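Uncharacterized conserved (Bdellovibrio bacteriovorus, PDB 7O21) probably acts as a peptidoglycan LD-carboxypeptidase of the YkuD family, editing the cell wall in the service of cell shape and curvature. Local coordinates at residues V43-E49 and I173-V179; D85-P89 and S148-V152; L108-F114 and W134-I138; F114-Y118 and G130-W134. All coordinates share one frame; numbering follows the deposited sequence.

Contact 1 of 4, residues V43-E49 and I173-V179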
loop_
_atom_site.group_PDB
_atom_site.type_symbol
_atom_site.label_atom_id
_atom_site.label_comp_id
_atom_site.label_asym_id
_atom_site.label_seq_id
_atom_site.Cartn_x
_atom_site.Cartn_y
_atom_site.Cartn_z
ATOM N N VAL A 43 -18.338 10.977 2.501
ATOM C CA VAL A 43 -18.280 9.684 1.825
ATOM C C VAL A 43 -18.842 9.880 0.426
ATOM O O VAL A 43 -19.897 10.502 0.272
ATOM C CB VAL A 43 -19.123 8.636 2.573
ATOM C CG1 VAL A 43 -19.331 7.397 1.708
ATOM C CG2 VAL A 43 -18.459 8.270 3.908
ATOM N N ILE A 44 -18.164 9.348 -0.582
ATOM C CA ILE A 44 -18.661 9.376 -1.956
ATOM C C ILE A 44 -19.337 8.046 -2.256
ATOM O O ILE A 44 -18.770 6.980 -1.972
ATOM C CB ILE A 44 -17.524 9.660 -2.948
ATOM C CG1 ILE A 44 -16.974 11.081 -2.727
ATOM C CG2 ILE A 44 -18.026 9.461 -4.380
ATOM C CD1 ILE A 44 -15.737 11.375 -3.546
ATOM N N LEU A 45 -20.551 8.095 -2.819
ATOM C CA LEU A 45 -21.328 6.899 -3.129
ATOM C C LEU A 45 -21.614 6.891 -4.623
ATOM O O LEU A 45 -22.187 7.853 -5.151
ATOM C CB LEU A 45 -22.650 6.890 -2.357
ATOM C CG LEU A 45 -23.632 5.796 -2.768
ATOM C CD1 LEU A 45 -23.085 4.436 -2.405
ATOM C CD2 LEU A 45 -24.988 6.041 -2.104
ATOM N N VAL A 46 -21.202 5.823 -5.306
ATOM C CA VAL A 46 -21.408 5.682 -6.749
ATOM C C VAL A 46 -22.463 4.608 -6.984
ATOM O O VAL A 46 -22.304 3.461 -6.553
ATOM C CB VAL A 46 -20.106 5.335 -7.483
ATOM C CG1 VAL A 46 -20.361 5.214 -8.996
ATOM C CG2 VAL A 46 -19.021 6.353 -7.183
ATOM N N ASP A 47 -23.529 4.973 -7.686
ATOM C CA ASP A 47 -24.660 4.096 -7.985
ATOM C C ASP A 47 -24.579 3.810 -9.484
ATOM O O ASP A 47 -24.972 4.648 -10.302
ATOM C CB ASP A 47 -25.940 4.839 -7.602
ATOM C CG ASP A 47 -27.203 4.076 -7.921
ATOM O OD1 ASP A 47 -27.177 3.122 -8.725
ATOM O OD2 ASP A 47 -28.245 4.457 -7.348
ATOM N N LYS A 48 -24.048 2.637 -9.849
ATOM C CA LYS A 48 -23.845 2.338 -11.266
ATOM C C LYS A 48 -25.163 2.306 -12.022
ATOM O O LYS A 48 -25.249 2.821 -13.143
ATOM C CB LYS A 48 -23.118 1.010 -11.460
ATOM C CG LYS A 48 -21.708 0.961 -10.899
ATOM C CD LYS A 48 -21.087 -0.387 -11.262
ATOM C CE LYS A 48 -19.696 -0.557 -10.689
ATOM N NZ LYS A 48 -19.277 -1.987 -10.810
ATOM N N GLU A 49 -26.195 1.698 -11.429
ATOM C CA GLU A 49 -27.465 1.543 -12.132
ATOM C C GLU A 49 -28.067 2.897 -12.484
ATOM O O GLU A 49 -28.529 3.109 -13.612
ATOM C CB GLU A 49 -28.429 0.729 -11.273
ATOM C CG GLU A 49 -29.841 0.668 -11.825
ATOM C CD GLU A 49 -30.803 0.015 -10.858
ATOM O OE1 GLU A 49 -30.339 -0.485 -9.812
ATOM O OE2 GLU A 49 -32.020 0.002 -11.138
ATOM N N ILE A 173 -14.801 5.892 -1.064
ATOM C CA ILE A 173 -15.637 5.853 -2.256
ATOM C C ILE A 173 -16.273 4.473 -2.313
ATOM O O ILE A 173 -15.574 3.450 -2.295
ATOM C CB ILE A 173 -14.868 6.222 -3.538
ATOM C CG1 ILE A 173 -15.812 6.215 -4.729
ATOM C CG2 ILE A 173 -13.635 5.308 -3.760
ATOM C CD1 ILE A 173 -15.244 6.919 -5.958
ATOM N N LEU A 174 -17.600 4.442 -2.295
ATOM C CA LEU A 174 -18.374 3.208 -2.316
ATOM C C LEU A 174 -18.889 3.042 -3.734
ATOM O O LEU A 174 -19.618 3.906 -4.232
ATOM C CB LEU A 174 -19.549 3.304 -1.351
ATOM C CG LEU A 174 -19.212 3.607 0.113
ATOM C CD1 LEU A 174 -20.479 3.598 0.983
ATOM C CD2 LEU A 174 -18.160 2.655 0.651
ATOM N N ILE A 175 -18.488 1.964 -4.393
ATOM C CA ILE A 175 -18.769 1.757 -5.807
ATOM C C ILE A 175 -19.686 0.546 -5.890
ATOM O O ILE A 175 -19.236 -0.595 -5.764
ATOM C CB ILE A 175 -17.482 1.574 -6.624
ATOM C CG1 ILE A 175 -16.561 2.808 -6.470
ATOM C CG2 ILE A 175 -17.818 1.332 -8.110
ATOM C CD1 ILE A 175 -15.163 2.648 -7.069
ATOM N N PHE A 176 -20.984 0.775 -6.087
ATOM C CA PHE A 176 -21.984 -0.281 -5.965
ATOM C C PHE A 176 -22.757 -0.393 -7.268
ATOM O O PHE A 176 -23.169 0.626 -7.834
ATOM C CB PHE A 176 -22.952 0.036 -4.820
ATOM C CG PHE A 176 -22.309 0.056 -3.437
ATOM C CD1 PHE A 176 -21.129 -0.631 -3.183
ATOM C CD2 PHE A 176 -22.912 0.753 -2.397
ATOM C CE1 PHE A 176 -20.557 -0.631 -1.900
ATOM C CE2 PHE A 176 -22.349 0.761 -1.115
ATOM C CZ PHE A 176 -21.165 0.073 -0.871
ATOM N N ASP A 177 -22.943 -1.633 -7.746
ATOM C CA ASP A 177 -23.748 -1.862 -8.943
ATOM C C ASP A 177 -25.172 -1.381 -8.725
ATOM O O ASP A 177 -25.803 -0.830 -9.639
ATOM C CB ASP A 177 -23.769 -3.356 -9.300
ATOM C CG ASP A 177 -22.437 -3.867 -9.828
ATOM O OD1 ASP A 177 -21.447 -3.110 -9.846
ATOM O OD2 ASP A 177 -22.375 -5.048 -10.226
ATOM N N HIS A 178 -25.692 -1.565 -7.513
ATOM C CA HIS A 178 -27.056 -1.196 -7.183
ATOM C C HIS A 178 -27.018 -0.503 -5.828
ATOM O O HIS A 178 -26.097 -0.726 -5.042
ATOM C CB HIS A 178 -27.918 -2.471 -7.171
ATOM C CG HIS A 178 -28.030 -3.120 -8.521
ATOM N ND1 HIS A 178 -28.827 -2.619 -9.529
ATOM C CD2 HIS A 178 -27.384 -4.187 -9.050
ATOM C CE1 HIS A 178 -28.699 -3.374 -10.606
ATOM N NE2 HIS A 178 -27.826 -4.330 -10.343
ATOM N N VAL A 179 -27.986 0.379 -5.574
ATOM C CA VAL A 179 -28.121 1.063 -4.286
ATOM C C VAL A 179 -29.566 0.924 -3.822
ATOM O O VAL A 179 -30.488 1.330 -4.537
ATOM C CB VAL A 179 -27.719 2.544 -4.360
ATOM C CG1 VAL A 179 -28.000 3.242 -3.028
ATOM C CG2 VAL A 179 -26.249 2.676 -4.734
HETATM O O HOH W 1 -29.403 1.630 -7.734
HETATM O O HOH W 2 -30.629 3.306 -6.695
#

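Contact 2 of 4, residues D85-P89 and S148-V152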
loop_
_atom_site.group_PDB
_atom_site.type_symbol
_atom_site.label_atom_id
_atom_site.label_comp_id
_atom_site.label_asym_id
_atom_site.label_seq_id
_atom_site.Cartn_x
_atom_site.Cartn_y
_atom_site.Cartn_z
ATOM N N ASP A 85 -18.526 -11.502 -18.775
ATOM C CA ASP A 85 -19.763 -11.084 -18.124
ATOM C C ASP A 85 -20.008 -9.583 -18.223
ATOM O O ASP A 85 -21.095 -9.123 -17.852
ATOM C CB ASP A 85 -19.811 -11.561 -16.665
ATOM C CG ASP A 85 -18.754 -10.908 -15.790
ATOM O OD1 ASP A 85 -18.102 -9.940 -16.238
ATOM O OD2 ASP A 85 -18.574 -11.371 -14.643
ATOM N N HIS A 86 -19.032 -8.821 -18.719
ATOM C CA HIS A 86 -19.133 -7.388 -18.977
ATOM C C HIS A 86 -19.312 -6.546 -17.721
ATOM O O HIS A 86 -19.619 -5.351 -17.822
ATOM C CB HIS A 86 -20.220 -7.025 -19.996
ATOM C CG HIS A 86 -20.007 -7.653 -21.337
ATOM N ND1 HIS A 86 -18.975 -7.288 -22.177
ATOM C CD2 HIS A 86 -20.740 -8.566 -22.018
ATOM C CE1 HIS A 86 -19.055 -7.985 -23.297
ATOM N NE2 HIS A 86 -20.117 -8.766 -23.226
ATOM N N LYS A 87 -19.134 -7.125 -16.543
ATOM C CA LYS A 87 -19.307 -6.406 -15.292
ATOM C C LYS A 87 -17.971 -5.857 -14.804
ATOM O O LYS A 87 -16.898 -6.256 -15.261
ATOM C CB LYS A 87 -19.956 -7.309 -14.236
ATOM C CG LYS A 87 -21.291 -7.896 -14.684
ATOM C CD LYS A 87 -21.960 -8.706 -13.583
ATOM C CE LYS A 87 -22.474 -7.799 -12.480
ATOM N NZ LYS A 87 -23.299 -8.529 -11.481
ATOM N N THR A 88 -18.052 -4.926 -13.862
ATOM C CA THR A 88 -16.908 -4.203 -13.328
ATOM C C THR A 88 -16.895 -4.342 -11.815
ATOM O O THR A 88 -17.934 -4.603 -11.199
ATOM C CB THR A 88 -17.017 -2.717 -13.700
ATOM O OG1 THR A 88 -18.349 -2.261 -13.429
ATOM C CG2 THR A 88 -16.724 -2.512 -15.185
ATOM N N PRO A 89 -15.738 -4.162 -11.181
ATOM C CA PRO A 89 -15.671 -4.351 -9.729
ATOM C C PRO A 89 -16.586 -3.408 -8.965
ATOM O O PRO A 89 -16.814 -2.262 -9.354
ATOM C CB PRO A 89 -14.198 -4.081 -9.401
ATOM C CG PRO A 89 -13.471 -4.379 -10.670
ATOM C CD PRO A 89 -14.406 -3.941 -11.769
ATOM N N SER A 148 -11.387 3.745 -18.841
ATOM C CA SER A 148 -10.912 2.375 -18.757
ATOM C C SER A 148 -11.840 1.571 -17.858
ATOM O O SER A 148 -12.474 2.108 -16.943
ATOM C CB SER A 148 -9.486 2.343 -18.200
ATOM O OG SER A 148 -9.142 1.065 -17.690
ATOM N N ARG A 149 -11.913 0.272 -18.134
ATOM C CA ARG A 149 -12.924 -0.579 -17.529
ATOM C C ARG A 149 -12.890 -0.471 -16.013
ATOM O O ARG A 149 -11.848 -0.663 -15.382
ATOM C CB ARG A 149 -12.711 -2.035 -17.955
ATOM C CG ARG A 149 -13.857 -2.946 -17.547
ATOM C CD ARG A 149 -13.582 -4.405 -17.877
ATOM N NE ARG A 149 -14.772 -5.220 -17.651
ATOM C CZ ARG A 149 -15.064 -6.330 -18.322
ATOM N NH1 ARG A 149 -14.251 -6.773 -19.271
ATOM N NH2 ARG A 149 -16.175 -6.997 -18.042
ATOM N N GLY A 150 -14.045 -0.154 -15.434
ATOM C CA GLY A 150 -14.204 -0.147 -14.001
ATOM C C GLY A 150 -13.948 1.182 -13.320
ATOM O O GLY A 150 -14.285 1.326 -12.140
ATOM N N CYS A 151 -13.347 2.152 -14.006
ATOM C CA CYS A 151 -13.114 3.455 -13.404
ATOM C C CYS A 151 -14.424 4.213 -13.272
ATOM O O CYS A 151 -15.341 4.051 -14.079
ATOM C CB CYS A 151 -12.169 4.260 -14.275
ATOM S SG CYS A 151 -10.444 3.744 -14.013
ATOM N N VAL A 152 -14.500 5.059 -12.255
ATOM C CA VAL A 152 -15.636 5.966 -12.095
ATOM C C VAL A 152 -15.306 7.268 -12.811
ATOM O O VAL A 152 -14.292 7.907 -12.511
ATOM C CB VAL A 152 -15.931 6.225 -10.613
ATOM C CG1 VAL A 152 -17.136 7.163 -10.473
ATOM C CG2 VAL A 152 -16.140 4.908 -9.862
HETATM O O HOH W 3 -16.354 -0.482 -11.414
#

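Contact 3 of 4, residues L108-F114 and W134-I138. With SCN (thiocyanate ion), chain E.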
loop_
_atom_site.group_PDB
_atom_site.type_symbol
_atom_site.label_atom_id
_atom_site.label_comp_id
_atom_site.label_asym_id
_atom_site.label_seq_id
_atom_site.Cartn_x
_atom_site.Cartn_y
_atom_site.Cartn_z
ATOM N N LEU A 108 -7.332 11.145 -21.548
ATOM C CA LEU A 108 -7.872 9.962 -20.896
ATOM C C LEU A 108 -8.549 10.267 -19.568
ATOM O O LEU A 108 -9.476 9.545 -19.185
ATOM C CB LEU A 108 -6.759 8.936 -20.634
ATOM C CG LEU A 108 -5.980 8.395 -21.833
ATOM C CD1 LEU A 108 -5.002 7.326 -21.352
ATOM C CD2 LEU A 108 -6.915 7.828 -22.869
ATOM N N TYR A 109 -8.097 11.297 -18.850
ATOM C CA TYR A 109 -8.479 11.486 -17.458
ATOM C C TYR A 109 -9.070 12.856 -17.179
ATOM O O TYR A 109 -9.436 13.138 -16.032
ATOM C CB TYR A 109 -7.268 11.224 -16.541
ATOM C CG TYR A 109 -6.752 9.823 -16.730
ATOM C CD1 TYR A 109 -7.538 8.726 -16.418
ATOM C CD2 TYR A 109 -5.476 9.596 -17.254
ATOM C CE1 TYR A 109 -7.088 7.450 -16.624
ATOM C CE2 TYR A 109 -5.015 8.320 -17.456
ATOM C CZ TYR A 109 -5.819 7.252 -17.131
ATOM O OH TYR A 109 -5.403 5.965 -17.328
ATOM N N GLY A 110 -9.178 13.710 -18.187
ATOM C CA GLY A 110 -9.601 15.063 -17.914
ATOM C C GLY A 110 -8.700 15.744 -16.898
ATOM O O GLY A 110 -7.496 15.467 -16.793
ATOM N N ALA A 111 -9.299 16.640 -16.114
ATOM C CA ALA A 111 -8.505 17.567 -15.323
ATOM C C ALA A 111 -7.908 16.950 -14.070
ATOM O O ALA A 111 -6.920 17.479 -13.555
ATOM C CB ALA A 111 -9.344 18.783 -14.932
ATOM N N LEU A 112 -8.463 15.850 -13.563
ATOM C CA LEU A 112 -8.012 15.327 -12.284
ATOM C C LEU A 112 -8.353 13.852 -12.219
ATOM O O LEU A 112 -9.347 13.408 -12.788
ATOM C CB LEU A 112 -8.725 16.021 -11.114
ATOM C CG LEU A 112 -8.296 17.385 -10.579
ATOM C CD1 LEU A 112 -9.163 17.738 -9.374
ATOM C CD2 LEU A 112 -6.833 17.386 -10.186
ATOM N N ALA A 113 -7.549 13.110 -11.464
ATOM C CA ALA A 113 -7.869 11.730 -11.127
ATOM C C ALA A 113 -7.541 11.508 -9.666
ATOM O O ALA A 113 -6.592 12.085 -9.135
ATOM C CB ALA A 113 -7.079 10.708 -11.955
ATOM N N PHE A 114 -8.325 10.650 -9.024
ATOM C CA PHE A 114 -8.043 10.198 -7.672
ATOM C C PHE A 114 -7.910 8.688 -7.701
ATOM O O PHE A 114 -8.787 7.997 -8.227
ATOM C CB PHE A 114 -9.167 10.604 -6.723
ATOM C CG PHE A 114 -9.268 12.081 -6.522
ATOM C CD1 PHE A 114 -10.067 12.851 -7.363
ATOM C CD2 PHE A 114 -8.555 12.713 -5.506
ATOM C CE1 PHE A 114 -10.156 14.218 -7.195
ATOM C CE2 PHE A 114 -8.639 14.091 -5.338
ATOM C CZ PHE A 114 -9.442 14.842 -6.186
ATOM N N TRP A 134 -9.828 4.101 -10.582
ATOM C CA TRP A 134 -9.667 5.505 -10.254
ATOM C C TRP A 134 -11.018 6.189 -10.396
ATOM O O TRP A 134 -11.903 5.720 -11.119
ATOM C CB TRP A 134 -8.735 6.207 -11.254
ATOM C CG TRP A 134 -7.270 5.869 -11.177
ATOM C CD1 TRP A 134 -6.667 4.965 -10.357
ATOM C CD2 TRP A 134 -6.231 6.463 -11.960
ATOM N NE1 TRP A 134 -5.306 4.947 -10.592
ATOM C CE2 TRP A 134 -5.015 5.866 -11.569
ATOM C CE3 TRP A 134 -6.212 7.442 -12.962
ATOM C CZ2 TRP A 134 -3.788 6.225 -12.134
ATOM C CZ3 TRP A 134 -4.999 7.792 -13.527
ATOM C CH2 TRP A 134 -3.801 7.191 -13.108
ATOM N N LEU A 135 -11.149 7.335 -9.730
ATOM C CA LEU A 135 -12.214 8.296 -9.999
ATOM C C LEU A 135 -11.587 9.426 -10.810
ATOM O O LEU A 135 -10.612 10.036 -10.363
ATOM C CB LEU A 135 -12.761 8.841 -8.679
ATOM C CG LEU A 135 -13.594 10.124 -8.767
ATOM C CD1 LEU A 135 -14.967 9.926 -9.448
ATOM C CD2 LEU A 135 -13.774 10.678 -7.364
ATOM N N HIS A 136 -12.080 9.660 -12.024
ATOM C CA HIS A 136 -11.420 10.658 -12.859
ATOM C C HIS A 136 -12.419 11.312 -13.798
ATOM O O HIS A 136 -13.612 11.023 -13.765
ATOM C CB HIS A 136 -10.211 10.074 -13.610
ATOM C CG HIS A 136 -10.554 9.026 -14.622
ATOM N ND1 HIS A 136 -11.087 9.328 -15.862
ATOM C CD2 HIS A 136 -10.393 7.680 -14.601
ATOM C CE1 HIS A 136 -11.252 8.210 -16.549
ATOM N NE2 HIS A 136 -10.839 7.196 -15.805
ATOM N N ALA A 137 -11.923 12.235 -14.617
ATOM C CA ALA A 137 -12.762 12.930 -15.575
ATOM C C ALA A 137 -12.360 12.525 -16.994
ATOM O O ALA A 137 -11.711 11.484 -17.199
ATOM C CB ALA A 137 -12.701 14.434 -15.313
ATOM N N ILE A 138 -12.781 13.303 -17.950
ATOM C CA ILE A 138 -12.567 12.955 -19.371
ATOM C C ILE A 138 -12.888 14.202 -20.185
ATOM O O ILE A 138 -13.518 15.055 -19.691
ATOM C CB ILE A 138 -13.440 11.733 -19.723
ATOM C CG1 ILE A 138 -12.774 10.836 -20.772
ATOM C CG2 ILE A 138 -14.875 12.133 -20.043
ATOM C CD1 ILE A 138 -13.081 9.395 -20.661
HETATM S S SCN E . -5.982 2.468 -13.705
HETATM C C SCN E . -6.508 3.372 -15.015
HETATM N N SCN E . -6.877 3.993 -15.898
#

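Contact 4 of 4, residues F114-Y118 and G130-W134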
loop_
_atom_site.group_PDB
_atom_site.type_symbol
_atom_site.label_atom_id
_atom_site.label_comp_id
_atom_site.label_asym_id
_atom_site.label_seq_id
_atom_site.Cartn_x
_atom_site.Cartn_y
_atom_site.Cartn_z
ATOM N N PHE A 114 -8.325 10.650 -9.024
ATOM C CA PHE A 114 -8.043 10.198 -7.672
ATOM C C PHE A 114 -7.910 8.688 -7.701
ATOM O O PHE A 114 -8.787 7.997 -8.227
ATOM C CB PHE A 114 -9.167 10.604 -6.723
ATOM C CG PHE A 114 -9.268 12.081 -6.522
ATOM C CD1 PHE A 114 -10.067 12.851 -7.363
ATOM C CD2 PHE A 114 -8.555 12.713 -5.506
ATOM C CE1 PHE A 114 -10.156 14.218 -7.195
ATOM C CE2 PHE A 114 -8.639 14.091 -5.338
ATOM C CZ PHE A 114 -9.442 14.842 -6.186
ATOM N N THR A 115 -6.800 8.182 -7.163
ATOM C CA THR A 115 -6.608 6.743 -7.140
ATOM C C THR A 115 -7.352 6.148 -5.953
ATOM O O THR A 115 -7.705 6.847 -4.997
ATOM C CB THR A 115 -5.119 6.420 -7.024
ATOM O OG1 THR A 115 -4.644 6.848 -5.734
ATOM C CG2 THR A 115 -4.323 7.137 -8.125
ATOM N N THR A 116 -7.554 4.840 -6.007
ATOM C CA THR A 116 -8.176 4.111 -4.906
ATOM C C THR A 116 -7.216 3.065 -4.345
ATOM O O THR A 116 -6.091 2.870 -4.835
ATOM C CB THR A 116 -9.463 3.411 -5.353
ATOM O OG1 THR A 116 -9.139 2.291 -6.197
ATOM C CG2 THR A 116 -10.429 4.376 -6.071
ATOM N N ASN A 117 -7.672 2.381 -3.298
ATOM C CA ASN A 117 -6.950 1.246 -2.743
ATOM C C ASN A 117 -7.379 -0.077 -3.364
ATOM O O ASN A 117 -7.065 -1.133 -2.807
ATOM C CB ASN A 117 -7.084 1.207 -1.215
ATOM C CG ASN A 117 -8.512 0.947 -0.762
ATOM O OD1 ASN A 117 -9.448 1.440 -1.351
ATOM N ND2 ASN A 117 -8.670 0.129 0.285
ATOM N N TYR A 118 -8.094 -0.059 -4.485
ATOM C CA TYR A 118 -8.410 -1.315 -5.150
ATOM C C TYR A 118 -7.121 -1.986 -5.613
ATOM O O TYR A 118 -6.262 -1.328 -6.210
ATOM C CB TYR A 118 -9.311 -1.096 -6.371
ATOM C CG TYR A 118 -9.545 -2.386 -7.132
ATOM C CD1 TYR A 118 -10.603 -3.219 -6.801
ATOM C CD2 TYR A 118 -8.688 -2.789 -8.153
ATOM C CE1 TYR A 118 -10.815 -4.417 -7.471
ATOM C CE2 TYR A 118 -8.895 -3.980 -8.828
ATOM C CZ TYR A 118 -9.961 -4.784 -8.483
ATOM O OH TYR A 118 -10.185 -5.977 -9.136
ATOM N N GLY A 130 -8.608 -7.330 -11.178
ATOM C CA GLY A 130 -8.366 -6.873 -12.532
ATOM C C GLY A 130 -7.587 -5.576 -12.597
ATOM O O GLY A 130 -6.632 -5.379 -11.838
ATOM N N SER A 131 -7.981 -4.682 -13.499
ATOM C CA SER A 131 -7.277 -3.419 -13.652
ATOM C C SER A 131 -7.675 -2.447 -12.543
ATOM O O SER A 131 -8.724 -2.582 -11.906
ATOM C CB SER A 131 -7.553 -2.809 -15.027
ATOM O OG SER A 131 -8.879 -3.073 -15.452
ATOM N N GLY A 132 -6.814 -1.453 -12.321
ATOM C CA GLY A 132 -7.023 -0.520 -11.228
ATOM C C GLY A 132 -8.299 0.288 -11.377
ATOM O O GLY A 132 -8.898 0.389 -12.452
ATOM N N ILE A 133 -8.721 0.878 -10.260
ATOM C CA ILE A 133 -9.918 1.711 -10.210
ATOM C C ILE A 133 -9.495 3.098 -9.766
ATOM O O ILE A 133 -8.917 3.258 -8.682
ATOM C CB ILE A 133 -10.972 1.152 -9.242
ATOM C CG1 ILE A 133 -11.371 -0.268 -9.638
ATOM C CG2 ILE A 133 -12.195 2.054 -9.195
ATOM C CD1 ILE A 133 -12.490 -0.830 -8.790
ATOM N N TRP A 134 -9.828 4.101 -10.582
ATOM C CA TRP A 134 -9.667 5.505 -10.254
ATOM C C TRP A 134 -11.018 6.189 -10.396
ATOM O O TRP A 134 -11.903 5.720 -11.119
ATOM C CB TRP A 134 -8.735 6.207 -11.254
ATOM C CG TRP A 134 -7.270 5.869 -11.177
ATOM C CD1 TRP A 134 -6.667 4.965 -10.357
ATOM C CD2 TRP A 134 -6.231 6.463 -11.960
ATOM N NE1 TRP A 134 -5.306 4.947 -10.592
ATOM C CE2 TRP A 134 -5.015 5.866 -11.569
ATOM C CE3 TRP A 134 -6.212 7.442 -12.962
ATOM C CZ2 TRP A 134 -3.788 6.225 -12.134
ATOM C CZ3 TRP A 134 -4.999 7.792 -13.527
ATOM C CH2 TRP A 134 -3.801 7.191 -13.108
HETATM O O HOH W 4 -5.728 2.954 -7.657
HETATM O O HOH W 5 -6.672 0.538 -8.227
#

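Contact 1 of 4, residues V43-E49 and I173-V179
Two neighbouring parallel strands of the YkuD-type catalytic domain meet here, Ile-44 beside Ile-173 and Val-46 beside Ile-175, with segment axes 4.7 Å apart and 13° from parallel. The ladder is regular: Leu-174 N donates to Ile-44 O, Val-46 N to Leu-174 O, Phe-176 N to Val-46 O and Lys-48 N to Phe-176 O. On one face of the sheet Val-46 CG2 lies 4.0 Å from Ile-173 CD1, and both Val-46 and Ile-175 reach Val-152 of the strand that follows the predicted nucleophile. On the other face Leu-45 CD1 comes within 3.7 Å of Phe-176 CD2, the two side chains crossing at about a right angle. This pairing joins strand 42-47 to strand 172-176, the first and last strands of the mixed sheet of the domain. At and past the strand ends the contact becomes more polar. Lys-48, its chain extended beyond CG, runs alongside Asp-177 and forms a salt bridge, NZ to OD1 at 2.6 Å; the same NZ also bonds Thr-88 OG1 and Pro-89 O. His-178 ND1 donates to Glu-49 OE1 at 2.6 Å, the carboxylate oxygen lying in the imidazole plane but being approached from above its own plane. Asp-47 OD1 takes Gln-50 N, while a water lies between Asp-47 OD2 and Val-179 O, within hydrogen-bonding distance of both.

Contact 2 of 4, residues D85-P89 and S148-V152
Arg-149 reaches across to the backbone of the 85-89 loop, and its two guanidinium hydrogen bonds to it share one acceptor. NH2 donates to Lys-87 O at 3.0 Å with an N-H...O angle of 143°, while NE adds a weak bond to the same oxygen. With CG anti to the backbone N (chi1 -171°) and the chain extended as far as NE, the guanidinium is carried out to this carbonyl. The charge pairing is looser: Asp-85 OD1 stands 4.0 Å from Arg-149 NH2, a long salt bridge with the two planar groups 64° apart. That carboxylate oxygen also accepts Lys-87 N at 3.0 Å, an Asx turn that shapes the loop presenting the carbonyl. Van der Waals contact comes from Thr-88, whose CG2 lies 3.7 Å from Arg-149 CG and 3.6 Å from Gly-150 N; its OG1 is bonded to Lys-48 NZ. One water bridges the segments, donating to both Pro-89 O and Gly-150 O. Ser-148 to Cys-151 forms a type II turn, closed by Cys-151 N bonding Ser-148 O, just ahead of strand 152-153; Cys-151 is the predicted nucleophile. The turn is tied by backbone bonds to Gly-74, and Val-152 pairs with strand 134-136, while the 85-89 loop leads into strand 91-99.

Contact 3 of 4, residues L108-F114 and W134-I138
Tyr-109, Trp-134 and His-136 form an aromatic cluster beside an antiparallel strand pair of the YkuD-type catalytic domain, and His-136 is the predicted proton donor/acceptor. The tight part is the ladder and the rings next to it. Phe-114 and Leu-135 are a hydrogen-bonded pair, Phe-114 N to Leu-135 O at 2.7 Å and Leu-135 N to Phe-114 O at 2.9 Å, while Ala-113 and His-136 make the adjoining non-hydrogen-bonded pair with CA atoms 4.1 Å apart. Ala-113 CB packs 3.5 Å from Trp-134 CE3. The Tyr-109 ring turns its edge to the imidazole face, a T-shaped arrangement with planes at 90° and CD1 above the centre of His-136. Over one face of the same tyrosine sits Trp-134 CZ3, 3.7 Å from Tyr-109 CZ, the two rings inclined at 47°; Leu-108 CB lies against the opposite face. Beyond Ala-113 the regular ladder gives way to looser, irregular bonding, although the chains stay close: Ala-137 N makes two weak bonds across the contact, to Tyr-109 O and Leu-112 O, beside the type II' turn 109-112. Gly-110, with positive phi, passes close to Ile-138. At the outer side Tyr-109 OH bonds Gly-225 O of the second subunit and also lies 2.8 Å from the nitrogen of a thiocyanate ion, probably from the crystallisation liquor, its sulfur over the indole face. His-136 CG occupies the position between the backbone N and carbonyl carbon (chi1 65°), and from there ND1 donates in the ring plane to a lone pair of Ala-137 O at 2.6 Å.

Contact 4 of 4, residues F114-Y118 and G130-W134
Ile-133 O and the Tyr-118 ring are two main points of attachment between these segments. Thr-116 OG1 donates to Ile-133 O at 2.7 Å, coming in tilted 27° from the carbonyl plane, and Thr-116 N adds a weak bond to the same oxygen. Ile-133 CD1 sits over one face of the Tyr-118 ring, 4.0 Å from its centroid, in a CH-pi contact, with the two side chains crossing at about a right angle. At the far end of that ring Gly-130 N donates to Tyr-118 OH at 2.9 Å, nearly straight at 167° and close to the ring plane. Where the strands still pair, Thr-115 and Trp-134 run side by side, and Thr-115 CG2 lies over the five-membered ring of the indole, 3.8 Å from its centroid. The next shell fixes these groups. Thr-116 OG1 accepts Tyr-118 N in an ST turn, so one hydroxyl both grips the opposite segment and closes a turn with the amide of Tyr-118. Tyr-118 CG stands anti to its own amide nitrogen (chi1 175°), which carries the ring across Ile-133 to Gly-130. A water joins Tyr-118 O and Ile-133 N at 2.8 and 2.9 Å. Further out, Thr-115 OG1 bonds Glu-97 N on strand 91-99, and Ile-133 touches Pro-89 and Ile-175. Beyond the Thr-115 and Trp-134 pair, and apart from the weak Thr-116 N bond, the backbones are therefore linked through a hydroxyl, a phenol and water, and the threonine hydroxyl, donor and acceptor at once, has its orientation set by both bonds.

Overall arrangement
From the N terminus, strand 42-47 enters contact 1, whose partner 173-179 comes last of all the segments, so this contact closes the longest loop and encloses the others. Next the 85-89 loop meets 148-152 in contact 2, which in turn encloses contacts 3 and 4. Those two share Phe-114 and Trp-134: contact 4 closes the connection containing helix 121-126 between two antiparallel strands, and contact 3 continues the pairing of the same strands outward. Ile-173 packs on Leu-135 and Thr-116, tying contact 1 to contacts 3 and 4. Backbone bonds from Val-152 to Trp-134 and His-136 join contact 2 to contact 3, where the side chains of Cys-151 and His-136, with predicted catalytic roles, lie about 4 Å apart at their nearest atoms.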